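Orotidine-5-phosphate decarboxylase/orotate phosphoribosyltransferase, putative (Ompdcase-oprtase, putative) (Leishmania infantum, PDB 3QW3) probably catalyses the decarboxylation of orotidine 5'-phosphate to UMP, this chain being the OMP decarboxylase domain of a bifunctional UMP synthase. Local coordinates at residues Tyr48-Ala53 with Val79-Lys84; Ala110-Gly115 with Phe131-Thr136; Tyr153-Val158 with Ala185-Arg190; Gly173-Ala178 with Trp195-Gly200. All blocks are in the same frame, centred on the assembly; numbering follows the deposited sequence.

Contact 1. Residues Tyr48-Ala53 with Val79-Lys84; sequences YKPNAA and VVLDAK. With SO4 (sulfate ion), chain D.
The P50 ring sits crosswise at V79, its CD 3.5 Å from V79 CG1, the branch anti to the backbone N. Further along, the A52 methyl is shared by two neighbours: its CB lies 3.9 Å from L81 CD1, and equally 3.9 Å from A83 CB. Helix 60-72 continues this apolar patch through L66 and I70. Around it the backbones pair in parallel: V80 N donates to Y48 O at 2.8 Å and D82 N to P50 O at 3.1 Å, both nearly along the carbonyl axis, while A52 N reaches D82 O only weakly. Strands 47-50 and 80-85 are the two ends of the eight-strand parallel sheet, so this pairing closes the TIM barrel. At the polar edge K49 and D82 run side by side, both with CG anti to the backbone N. K49 is bent at chi3 (74°) and chi4 (65°), which brings NZ to D82 OD2 at 2.8 Å on the anti lone pair. The same NZ donates to sulfate O2 at 2.8 Å. K84 NZ meets D82 OD1 at 2.8 Å from above the carboxylate plane, and T109 OG1 also bonds OD1, so D82 is gripped on both oxygens. K84 in turn bridges to D87 of the second subunit. The alternating K49-D82-K84 array, extended by that D87, matches the Lys-Asp-Lys-Asp network of OMP decarboxylase active sites and is consistent with that role here; two flanking ammonium groups would be expected to keep D82 ionised, and the sulfate, probably from the crystallisation liquor, is consistent with a positive potential at the K49 end.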
loop_
_atom_site.group_PDB
_atom_site.type_symbol
_atom_site.label_atom_id
_atom_site.label_comp_id
_atom_site.label_asym_id
_atom_site.label_seq_id
_atom_site.Cartn_x
_atom_site.Cartn_y
_atom_site.Cartn_z
ATOM N N TYR A 48 7.771 18.052 4.901
ATOM C CA TYR A 48 6.973 18.006 3.673
ATOM C C TYR A 48 6.509 16.582 3.409
ATOM O O TYR A 48 7.218 15.621 3.729
ATOM C CB TYR A 48 7.746 18.560 2.475
ATOM C CG TYR A 48 7.872 20.063 2.545
ATOM C CD1 TYR A 48 6.879 20.887 2.024
ATOM C CD2 TYR A 48 8.964 20.659 3.176
ATOM C CE1 TYR A 48 6.974 22.272 2.111
ATOM C CE2 TYR A 48 9.070 22.040 3.265
ATOM C CZ TYR A 48 8.072 22.838 2.733
ATOM O OH TYR A 48 8.171 24.210 2.827
ATOM N N LYS A 49 5.307 16.463 2.847
ATOM C CA LYS A 49 4.710 15.158 2.553
ATOM C C LYS A 49 4.272 15.054 1.080
ATOM O O LYS A 49 3.122 15.354 0.734
ATOM C CB LYS A 49 3.538 14.868 3.504
ATOM C CG LYS A 49 2.987 13.436 3.381
ATOM C CD LYS A 49 1.910 13.121 4.419
ATOM C CE LYS A 49 0.561 13.798 4.126
ATOM N NZ LYS A 49 -0.133 13.346 2.898
ATOM N N PRO A 50 5.191 14.629 0.201
ATOM C CA PRO A 50 4.801 14.440 -1.193
ATOM C C PRO A 50 3.865 13.247 -1.379
ATOM O O PRO A 50 4.011 12.218 -0.717
ATOM C CB PRO A 50 6.129 14.198 -1.911
ATOM C CG PRO A 50 7.069 13.778 -0.861
ATOM C CD PRO A 50 6.643 14.470 0.390
ATOM N N ASN A 51 2.910 13.435 -2.281
ATOM C CA ASN A 51 1.889 12.454 -2.622
ATOM C C ASN A 51 2.418 11.469 -3.664
ATOM O O ASN A 51 2.528 11.809 -4.845
ATOM C CB ASN A 51 0.669 13.214 -3.169
ATOM C CG ASN A 51 -0.576 12.347 -3.275
ATOM O OD1 ASN A 51 -1.670 12.758 -2.870
ATOM N ND2 ASN A 51 -0.424 11.159 -3.828
ATOM N N ALA A 52 2.742 10.247 -3.235
ATOM C CA ALA A 52 3.365 9.260 -4.130
ATOM C C ALA A 52 2.474 8.929 -5.335
ATOM O O ALA A 52 2.976 8.710 -6.441
ATOM C CB ALA A 52 3.737 7.985 -3.363
ATOM N N ALA A 53 1.158 8.932 -5.129
ATOM C CA ALA A 53 0.216 8.615 -6.218
ATOM C C ALA A 53 0.185 9.700 -7.291
ATOM O O ALA A 53 0.134 9.411 -8.493
ATOM C CB ALA A 53 -1.190 8.389 -5.660
ATOM N N VAL A 79 11.425 14.793 4.845
ATOM C CA VAL A 79 10.406 14.496 3.848
ATOM C C VAL A 79 9.768 13.155 4.192
ATOM O O VAL A 79 10.462 12.148 4.373
ATOM C CB VAL A 79 11.021 14.443 2.430
ATOM C CG1 VAL A 79 9.998 13.987 1.396
ATOM C CG2 VAL A 79 11.589 15.813 2.038
ATOM N N VAL A 80 8.442 13.160 4.282
ATOM C CA VAL A 80 7.671 11.944 4.479
ATOM C C VAL A 80 7.039 11.560 3.141
ATOM O O VAL A 80 6.182 12.274 2.632
ATOM C CB VAL A 80 6.553 12.151 5.530
ATOM C CG1 VAL A 80 5.753 10.854 5.720
ATOM C CG2 VAL A 80 7.142 12.639 6.860
ATOM N N LEU A 81 7.474 10.447 2.556
ATOM C CA LEU A 81 6.855 9.982 1.324
ATOM C C LEU A 81 5.550 9.283 1.690
ATOM O O LEU A 81 5.564 8.243 2.352
ATOM C CB LEU A 81 7.792 9.047 0.544
ATOM C CG LEU A 81 7.252 8.504 -0.786
ATOM C CD1 LEU A 81 6.953 9.621 -1.796
ATOM C CD2 LEU A 81 8.228 7.481 -1.387
ATOM N N ASP A 82 4.425 9.864 1.276
ATOM C CA ASP A 82 3.120 9.271 1.588
ATOM C C ASP A 82 2.749 8.250 0.530
ATOM O O ASP A 82 2.049 8.559 -0.441
ATOM C CB ASP A 82 2.024 10.324 1.743
ATOM C CG ASP A 82 0.806 9.792 2.489
ATOM O OD1 ASP A 82 0.738 8.575 2.786
ATOM O OD2 ASP A 82 -0.098 10.597 2.786
ATOM N N ALA A 83 3.245 7.038 0.741
ATOM C CA ALA A 83 3.149 5.950 -0.223
ATOM C C ALA A 83 2.267 4.798 0.264
ATOM O O ALA A 83 1.844 3.966 -0.543
ATOM C CB ALA A 83 4.552 5.450 -0.543
ATOM N N LYS A 84 1.995 4.761 1.572
ATOM C CA LYS A 84 1.176 3.720 2.206
ATOM C C LYS A 84 1.482 2.322 1.639
ATOM O O LYS A 84 0.606 1.622 1.133
ATOM C CB LYS A 84 -0.320 4.078 2.146
ATOM C CG LYS A 84 -0.655 5.394 2.872
ATOM C CD LYS A 84 -2.157 5.691 2.876
ATOM C CE LYS A 84 -2.489 6.998 3.619
ATOM N NZ LYS A 84 -2.022 8.223 2.894
HETATM S S SO4 D . -3.897 13.435 3.303
HETATM O O1 SO4 D . -4.503 12.128 3.064
HETATM O O2 SO4 D . -2.697 13.267 4.117
HETATM O O3 SO4 D . -3.546 14.054 2.028
HETATM O O4 SO4 D . -4.855 14.288 4.004
#

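Contact 2. Residues Ala110-Gly115 with Phe131-Thr136; sequences ASPYMG and FVLCKT
F131 contributes its carbonyl: A110 N approaches F131 O at 2.9 Å, from above the carbonyl plane and with an N-H angle of 145°. At V132 the CA-H points to A110 O, and CG1, anti to the backbone N, packs 3.6 Å from P112 CB. L133 N then donates to the same A110 O at 2.8 Å, nearly along the C=O axis. These bonds join strands 107-110 and 129-135 as parallel neighbours in the TIM barrel. The L133 side chain turns CG beside its backbone N and brings CD1 to 4.0 Å from S111 CA, while its CB faces P112 CD at 3.8 Å. P112 CG covers L133 O at 3.4 Å, and this buried carbonyl has no polar partner in the model. Beyond A110 the loop folds into an ST turn, Y113 N donating to S111 OG at 3.2 Å, and a type I turn from P112 to G115; S111 OG also bonds S111 OG of the second subunit. C134 O accepts from Y113 OH of the second subunit, and reciprocally. K135 NZ bonds the carbonyl of the next residue, T136 O, at 3.2 Å, and S141 OG; T136 packs on M114 of the second subunit.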
loop_
_atom_site.group_PDB
_atom_site.type_symbol
_atom_site.label_atom_id
_atom_site.label_comp_id
_atom_site.label_asym_id
_atom_site.label_seq_id
_atom_site.Cartn_x
_atom_site.Cartn_y
_atom_site.Cartn_z
ATOM N N ALA A 110 2.947 3.481 5.843
ATOM C CA ALA A 110 2.805 2.041 5.599
ATOM C C ALA A 110 1.534 1.481 6.213
ATOM O O ALA A 110 1.080 1.963 7.253
ATOM C CB ALA A 110 4.019 1.292 6.139
ATOM N N SER A 111 0.974 0.461 5.561
ATOM C CA SER A 111 -0.197 -0.256 6.067
ATOM C C SER A 111 0.243 -1.323 7.076
ATOM O O SER A 111 1.265 -1.975 6.871
ATOM C CB SER A 111 -0.954 -0.917 4.901
ATOM O OG SER A 111 -1.872 -1.893 5.379
ATOM N N PRO A 112 -0.537 -1.517 8.155
ATOM C CA PRO A 112 -0.226 -2.537 9.150
ATOM C C PRO A 112 -0.783 -3.919 8.828
ATOM O O PRO A 112 -0.489 -4.866 9.560
ATOM C CB PRO A 112 -0.934 -2.011 10.400
ATOM C CG PRO A 112 -2.141 -1.329 9.854
ATOM C CD PRO A 112 -1.669 -0.672 8.579
ATOM N N TYR A 113 -1.571 -4.040 7.756
ATOM C CA TYR A 113 -2.392 -5.250 7.562
ATOM C C TYR A 113 -1.621 -6.578 7.503
ATOM O O TYR A 113 -2.115 -7.600 7.995
ATOM C CB TYR A 113 -3.369 -5.132 6.379
ATOM C CG TYR A 113 -4.406 -6.246 6.398
ATOM C CD1 TYR A 113 -4.300 -7.343 5.543
ATOM C CD2 TYR A 113 -5.464 -6.218 7.309
ATOM C CE1 TYR A 113 -5.243 -8.377 5.581
ATOM C CE2 TYR A 113 -6.408 -7.242 7.353
ATOM C CZ TYR A 113 -6.289 -8.312 6.489
ATOM O OH TYR A 113 -7.221 -9.324 6.555
ATOM N N MET A 114 -0.430 -6.565 6.916
ATOM C CA MET A 114 0.359 -7.797 6.801
ATOM C C MET A 114 1.291 -8.028 8.000
ATOM O O MET A 114 2.060 -8.993 8.020
ATOM C CB MET A 114 1.115 -7.829 5.475
ATOM C CG MET A 114 0.187 -7.940 4.271
ATOM S SD MET A 114 1.039 -7.837 2.697
ATOM C CE MET A 114 1.884 -9.419 2.654
ATOM N N GLY A 115 1.219 -7.141 8.988
ATOM C CA GLY A 115 1.883 -7.365 10.277
ATOM C C GLY A 115 3.376 -7.112 10.330
ATOM O O GLY A 115 3.949 -6.519 9.421
ATOM N N PHE A 131 5.680 5.650 9.423
ATOM C CA PHE A 131 4.388 6.019 9.979
ATOM C C PHE A 131 3.349 4.990 9.550
ATOM O O PHE A 131 3.006 4.900 8.372
ATOM C CB PHE A 131 3.995 7.424 9.521
ATOM C CG PHE A 131 4.778 8.519 10.201
ATOM C CD1 PHE A 131 4.375 8.992 11.444
ATOM C CD2 PHE A 131 5.901 9.073 9.593
ATOM C CE1 PHE A 131 5.090 10.010 12.092
ATOM C CE2 PHE A 131 6.632 10.094 10.236
ATOM C CZ PHE A 131 6.218 10.554 11.487
ATOM N N VAL A 132 2.863 4.215 10.516
ATOM C CA VAL A 132 1.951 3.103 10.241
ATOM C C VAL A 132 0.509 3.555 10.378
ATOM O O VAL A 132 0.144 4.193 11.366
ATOM C CB VAL A 132 2.215 1.915 11.196
ATOM C CG1 VAL A 132 1.302 0.740 10.843
ATOM C CG2 VAL A 132 3.672 1.488 11.109
ATOM N N LEU A 133 -0.317 3.219 9.390
ATOM C CA LEU A 133 -1.736 3.575 9.448
ATOM C C LEU A 133 -2.363 3.033 10.717
ATOM O O LEU A 133 -2.172 1.865 11.062
ATOM C CB LEU A 133 -2.485 3.033 8.229
ATOM C CG LEU A 133 -1.950 3.386 6.844
ATOM C CD1 LEU A 133 -2.859 2.729 5.789
ATOM C CD2 LEU A 133 -1.888 4.889 6.634
ATOM N N CYS A 134 -3.105 3.883 11.418
ATOM C CA CYS A 134 -3.735 3.467 12.666
ATOM C C CYS A 134 -5.224 3.786 12.647
ATOM O O CYS A 134 -6.060 2.883 12.581
ATOM C CB CYS A 134 -3.031 4.120 13.860
ATOM S SG CYS A 134 -3.726 3.673 15.453
ATOM N N LYS A 135 -5.547 5.075 12.679
ATOM C CA LYS A 135 -6.928 5.518 12.604
ATOM C C LYS A 135 -7.051 6.592 11.543
ATOM O O LYS A 135 -6.413 7.637 11.637
ATOM C CB LYS A 135 -7.396 6.046 13.967
ATOM C CG LYS A 135 -8.842 6.548 13.991
ATOM C CD LYS A 135 -9.842 5.398 13.921
ATOM C CE LYS A 135 -11.273 5.878 14.174
ATOM N NZ LYS A 135 -11.796 6.791 13.109
ATOM N N THR A 136 -7.865 6.325 10.528
ATOM C CA THR A 136 -8.141 7.305 9.480
ATOM C C THR A 136 -9.589 7.805 9.589
ATOM O O THR A 136 -10.434 7.142 10.195
ATOM C CB THR A 136 -7.789 6.755 8.074
ATOM O OG1 THR A 136 -8.500 5.535 7.839
ATOM C CG2 THR A 136 -6.296 6.474 7.983
#

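Contact 3. Residues Tyr153-Val158 with Ala185-Arg190; sequences YLYEAV and ARVRAR
E156 OE1 lies between two arginines, and its shortest polar contact is with a donating water, 2.6 Å away. That water also donates to R186 O at 2.9 Å and accepts from R190 NE at 3.1 Å. The direct salt bridge from R190 NE to E156 OE1 is long, 3.4 Å, and its hydrogen bond weak, with OE1 at the edge of the guanidinium. R186 runs extended past the carboxylate: its CD, not its charged end, touches OE1. Beyond it the edge of the Y153 ring comes over one guanidinium face, Y153 CE2 standing 3.8 Å from R186 CZ with the two planes 68° apart. R186 NH1 bonds weakly to Y155 OH at 3.3 Å. Y155 adopts the crowded chi1 position (69°), and its CD2 meets V187 CG2 at 3.7 Å on the side toward the barrel strands. Positioning comes from E156 OE2, which accepts from N of the N-cap residue Y153 at 3.0 Å on its anti lone pair, and from E160, which holds R190 NH1 in a salt bridge. Helices 154-163 and 181-190 are adjacent in the outer layer of the TIM barrel, segments 154-158 and 185-190 being inclined at 33°. With two arginines nearby and a backbone N-H at OE2, E156 is probably ionised, joining the helices through a triply bonded water and one long, weak salt bridge, beside the Y155-V187 apolar contact.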
loop_
_atom_site.group_PDB
_atom_site.type_symbol
_atom_site.label_atom_id
_atom_site.label_comp_id
_atom_site.label_asym_id
_atom_site.label_seq_id
_atom_site.Cartn_x
_atom_site.Cartn_y
_atom_site.Cartn_z
ATOM N N TYR A 153 -10.733 -1.331 20.340
ATOM C CA TYR A 153 -10.877 -1.277 18.892
ATOM C C TYR A 153 -9.621 -1.809 18.211
ATOM O O TYR A 153 -8.534 -1.787 18.797
ATOM C CB TYR A 153 -11.136 0.161 18.442
ATOM C CG TYR A 153 -12.422 0.751 18.971
ATOM C CD1 TYR A 153 -13.654 0.344 18.464
ATOM C CD2 TYR A 153 -12.405 1.717 19.977
ATOM C CE1 TYR A 153 -14.842 0.882 18.944
ATOM C CE2 TYR A 153 -13.591 2.263 20.468
ATOM C CZ TYR A 153 -14.803 1.842 19.944
ATOM O OH TYR A 153 -15.982 2.371 20.416
ATOM N N LEU A 154 -9.767 -2.285 16.975
ATOM C CA LEU A 154 -8.610 -2.747 16.200
ATOM C C LEU A 154 -7.513 -1.683 16.143
ATOM O O LEU A 154 -6.326 -2.003 16.238
ATOM C CB LEU A 154 -9.006 -3.183 14.779
ATOM C CG LEU A 154 -7.845 -3.607 13.857
ATOM C CD1 LEU A 154 -7.187 -4.897 14.345
ATOM C CD2 LEU A 154 -8.267 -3.749 12.396
ATOM N N TYR A 155 -7.904 -0.417 16.001
ATOM C CA TYR A 155 -6.899 0.646 15.910
ATOM C C TYR A 155 -6.083 0.807 17.192
ATOM O O TYR A 155 -4.902 1.147 17.142
ATOM C CB TYR A 155 -7.492 1.976 15.421
ATOM C CG TYR A 155 -8.428 2.700 16.370
ATOM C CD1 TYR A 155 -9.806 2.636 16.195
ATOM C CD2 TYR A 155 -7.931 3.493 17.407
ATOM C CE1 TYR A 155 -10.671 3.320 17.040
ATOM C CE2 TYR A 155 -8.786 4.178 18.262
ATOM C CZ TYR A 155 -10.157 4.085 18.071
ATOM O OH TYR A 155 -11.022 4.757 18.901
ATOM N N GLU A 156 -6.706 0.527 18.335
ATOM C CA GLU A 156 -5.989 0.516 19.609
ATOM C C GLU A 156 -4.997 -0.643 19.676
ATOM O O GLU A 156 -3.897 -0.493 20.216
ATOM C CB GLU A 156 -6.968 0.456 20.783
ATOM C CG GLU A 156 -7.783 1.726 20.975
ATOM C CD GLU A 156 -8.750 1.619 22.146
ATOM O OE1 GLU A 156 -8.449 2.190 23.216
ATOM O OE2 GLU A 156 -9.798 0.953 21.997
ATOM N N ALA A 157 -5.380 -1.796 19.122
ATOM C CA ALA A 157 -4.468 -2.944 19.037
ATOM C C ALA A 157 -3.241 -2.648 18.160
ATOM O O ALA A 157 -2.125 -3.076 18.464
ATOM C CB ALA A 157 -5.203 -4.188 18.537
ATOM N N VAL A 158 -3.458 -1.910 17.075
ATOM C CA VAL A 158 -2.376 -1.483 16.196
ATOM C C VAL A 158 -1.440 -0.520 16.941
ATOM O O VAL A 158 -0.217 -0.666 16.888
ATOM C CB VAL A 158 -2.934 -0.842 14.900
ATOM C CG1 VAL A 158 -1.820 -0.178 14.086
ATOM C CG2 VAL A 158 -3.658 -1.895 14.066
ATOM N N ALA A 185 -7.235 10.477 21.343
ATOM C CA ALA A 185 -6.860 10.325 22.750
ATOM C C ALA A 185 -6.671 8.859 23.146
ATOM O O ALA A 185 -5.783 8.540 23.939
ATOM C CB ALA A 185 -7.884 10.995 23.658
ATOM N N ARG A 186 -7.502 7.975 22.593
ATOM C CA ARG A 186 -7.352 6.536 22.833
ATOM C C ARG A 186 -5.997 6.052 22.328
ATOM O O ARG A 186 -5.309 5.286 23.003
ATOM C CB ARG A 186 -8.479 5.735 22.174
ATOM C CG ARG A 186 -9.823 5.856 22.870
ATOM C CD ARG A 186 -10.740 4.709 22.486
ATOM N NE ARG A 186 -12.064 4.865 23.083
ATOM C CZ ARG A 186 -13.096 5.466 22.497
ATOM N NH1 ARG A 186 -12.983 5.974 21.274
ATOM N NH2 ARG A 186 -14.254 5.554 23.137
ATOM N N VAL A 187 -5.608 6.520 21.144
ATOM C CA VAL A 187 -4.328 6.130 20.562
ATOM C C VAL A 187 -3.159 6.641 21.414
ATOM O O VAL A 187 -2.212 5.901 21.690
ATOM C CB VAL A 187 -4.219 6.578 19.084
ATOM C CG1 VAL A 187 -2.868 6.208 18.508
ATOM C CG2 VAL A 187 -5.336 5.941 18.270
ATOM N N ARG A 188 -3.241 7.896 21.853
ATOM C CA ARG A 188 -2.207 8.453 22.726
ATOM C C ARG A 188 -2.082 7.690 24.060
ATOM O O ARG A 188 -0.987 7.574 24.612
ATOM C CB ARG A 188 -2.441 9.952 22.955
ATOM C CG ARG A 188 -1.350 10.663 23.769
ATOM C CD ARG A 188 0.053 10.375 23.243
ATOM N NE ARG A 188 0.388 11.164 22.063
ATOM C CZ ARG A 188 1.350 10.856 21.198
ATOM N NH1 ARG A 188 2.073 9.754 21.353
ATOM N NH2 ARG A 188 1.582 11.654 20.166
ATOM N N ALA A 189 -3.197 7.160 24.553
ATOM C CA ALA A 189 -3.192 6.346 25.770
ATOM C C ALA A 189 -2.476 5.008 25.561
ATOM O O ALA A 189 -1.784 4.527 26.460
ATOM C CB ALA A 189 -4.604 6.120 26.270
ATOM N N ARG A 190 -2.645 4.420 24.374
ATOM C CA ARG A 190 -1.996 3.146 24.028
ATOM C C ARG A 190 -0.548 3.336 23.597
ATOM O O ARG A 190 0.282 2.438 23.767
ATOM C CB ARG A 190 -2.763 2.424 22.911
ATOM C CG ARG A 190 -4.205 2.080 23.244
ATOM C CD ARG A 190 -4.304 1.082 24.396
ATOM N NE ARG A 190 -5.696 0.820 24.758
ATOM C CZ ARG A 190 -6.107 -0.201 25.511
ATOM N NH1 ARG A 190 -5.236 -1.083 25.986
ATOM N NH2 ARG A 190 -7.399 -0.346 25.782
HETATM O O HOH W 1 -6.933 3.642 24.770
#

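Contact 4. Residues Gly173-Ala178 with Trp195-Gly200; sequences GLVVGA and WFLVPG
Strands 172-176 and 196-198 are the two strands of a beta-alpha-beta unit whose helix is 181-190, and they lie side by side in the barrel wall. Their parallel pairing runs through L174 N to W195 O (3.0 Å), L197 N to L174 O (2.8 Å) and V176 N to L197 O (3.0 Å). Further along, A178 N donates to P199 O at 3.3 Å. On the helix side, L174 and F196 run alongside each other, L174 CD1 lying 4.0 Å from F196 CE1. V176 CG2 stands over one face of the F196 ring in a CH-pi contact, 4.1 Å from the ring centroid and 19° off its normal. R188 adds a cation-pi contact to this ring, and L184 and V187 of the same helix cover the patch. V175 and L197 turn to the barrel interior, where V175 CG1 also touches P199 CG at 4.1 Å; P199 lies beside a bound sulfate. V198 CG1 meets A178 CB at 3.7 Å. Two adjacent parallel strands joined by a helix packed on their outer side form the beta-alpha-beta unit that the TIM barrel repeats.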
loop_
_atom_site.group_PDB
_atom_site.type_symbol
_atom_site.label_atom_id
_atom_site.label_comp_id
_atom_site.label_asym_id
_atom_site.label_seq_id
_atom_site.Cartn_x
_atom_site.Cartn_y
_atom_site.Cartn_z
ATOM N N GLY A 173 6.117 5.529 13.901
ATOM C CA GLY A 173 5.093 6.524 14.182
ATOM C C GLY A 173 3.753 5.969 13.737
ATOM O O GLY A 173 3.682 4.866 13.187
ATOM N N LEU A 174 2.690 6.724 13.977
ATOM C CA LEU A 174 1.345 6.307 13.607
ATOM C C LEU A 174 0.635 7.383 12.811
ATOM O O LEU A 174 0.824 8.569 13.071
ATOM C CB LEU A 174 0.521 6.002 14.857
ATOM C CG LEU A 174 0.956 4.797 15.689
ATOM C CD1 LEU A 174 0.208 4.791 17.007
ATOM C CD2 LEU A 174 0.690 3.515 14.929
ATOM N N VAL A 175 -0.191 6.967 11.849
ATOM C CA VAL A 175 -1.080 7.898 11.146
ATOM C C VAL A 175 -2.426 7.890 11.866
ATOM O O VAL A 175 -3.074 6.846 11.962
ATOM C CB VAL A 175 -1.265 7.534 9.644
ATOM C CG1 VAL A 175 -2.170 8.575 8.951
ATOM C CG2 VAL A 175 0.090 7.458 8.949
ATOM N N VAL A 176 -2.828 9.051 12.383
ATOM C CA VAL A 176 -4.041 9.180 13.193
ATOM C C VAL A 176 -4.762 10.461 12.782
ATOM O O VAL A 176 -4.211 11.558 12.928
ATOM C CB VAL A 176 -3.734 9.232 14.725
ATOM C CG1 VAL A 176 -5.018 9.059 15.542
ATOM C CG2 VAL A 176 -2.716 8.168 15.132
ATOM N N GLY A 177 -5.988 10.313 12.288
ATOM C CA GLY A 177 -6.787 11.440 11.795
ATOM C C GLY A 177 -7.168 12.449 12.866
ATOM O O GLY A 177 -7.230 12.116 14.047
ATOM N N ALA A 178 -7.423 13.685 12.442
ATOM C CA ALA A 178 -7.794 14.771 13.358
ATOM C C ALA A 178 -9.303 14.861 13.627
ATOM O O ALA A 178 -9.722 15.486 14.604
ATOM C CB ALA A 178 -7.268 16.107 12.831
ATOM N N TRP A 195 5.377 9.498 17.625
ATOM C CA TRP A 195 4.911 10.622 16.819
ATOM C C TRP A 195 3.684 10.198 16.035
ATOM O O TRP A 195 3.629 9.071 15.520
ATOM C CB TRP A 195 5.995 11.076 15.848
ATOM C CG TRP A 195 6.953 12.038 16.455
ATOM C CD1 TRP A 195 8.059 11.745 17.203
ATOM C CD2 TRP A 195 6.885 13.464 16.372
ATOM N NE1 TRP A 195 8.694 12.909 17.583
ATOM C CE2 TRP A 195 7.991 13.977 17.087
ATOM C CE3 TRP A 195 5.998 14.361 15.757
ATOM C CZ2 TRP A 195 8.230 15.350 17.209
ATOM C CZ3 TRP A 195 6.237 15.731 15.882
ATOM C CH2 TRP A 195 7.346 16.206 16.605
ATOM N N PHE A 196 2.701 11.090 15.961
ATOM C CA PHE A 196 1.533 10.868 15.109
ATOM C C PHE A 196 1.630 11.790 13.902
ATOM O O PHE A 196 1.949 12.982 14.041
ATOM C CB PHE A 196 0.208 11.176 15.826
ATOM C CG PHE A 196 -0.079 10.345 17.055
ATOM C CD1 PHE A 196 0.697 9.242 17.416
ATOM C CD2 PHE A 196 -1.190 10.659 17.837
ATOM C CE1 PHE A 196 0.387 8.503 18.568
ATOM C CE2 PHE A 196 -1.509 9.918 18.979
ATOM C CZ PHE A 196 -0.715 8.844 19.339
ATOM N N LEU A 197 1.361 11.246 12.722
ATOM C CA LEU A 197 1.149 12.065 11.536
ATOM C C LEU A 197 -0.353 12.246 11.456
ATOM O O LEU A 197 -1.096 11.267 11.382
ATOM C CB LEU A 197 1.699 11.372 10.286
ATOM C CG LEU A 197 1.443 12.034 8.927
ATOM C CD1 LEU A 197 2.069 13.424 8.813
ATOM C CD2 LEU A 197 1.956 11.127 7.802
ATOM N N VAL A 198 -0.790 13.505 11.480
ATOM C CA VAL A 198 -2.193 13.841 11.706
ATOM C C VAL A 198 -2.757 14.609 10.512
ATOM O O VAL A 198 -2.585 15.830 10.419
ATOM C CB VAL A 198 -2.361 14.643 13.032
ATOM C CG1 VAL A 198 -3.824 14.948 13.317
ATOM C CG2 VAL A 198 -1.767 13.861 14.185
ATOM N N PRO A 199 -3.409 13.893 9.578
ATOM C CA PRO A 199 -4.011 14.573 8.431
ATOM C C PRO A 199 -5.460 15.013 8.665
ATOM O O PRO A 199 -6.140 14.479 9.554
ATOM C CB PRO A 199 -3.937 13.519 7.322
ATOM C CG PRO A 199 -3.896 12.188 8.035
ATOM C CD PRO A 199 -3.523 12.424 9.478
ATOM N N GLY A 200 -5.895 16.008 7.892
ATOM C CA GLY A 200 -7.304 16.418 7.815
ATOM C C GLY A 200 -7.913 17.241 8.941
ATOM O O GLY A 200 -8.998 16.901 9.426
#

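From the N terminus, contact 1 closes a loop through helices 52-56 and 60-72. Contact 2 follows in series, its loop running through helix 116-123. Contact 3 closes the span that holds strand 172-176, and contact 4 the span that holds helix 181-190. These two cross: 173-178 lies between the segments of contact 3, and 185-190 between those of contact 4, so helices and strands are interleaved. V187 belongs to contact 3 yet packs on L174, V176 and F196 of contact 4. V132 O probably bonds V175 N, linking contacts 2 and 4 in one sheet, while K49 touches L197 inside the barrel. Contacts 1, 2 and 3 reach the second subunit; contact 4 does not.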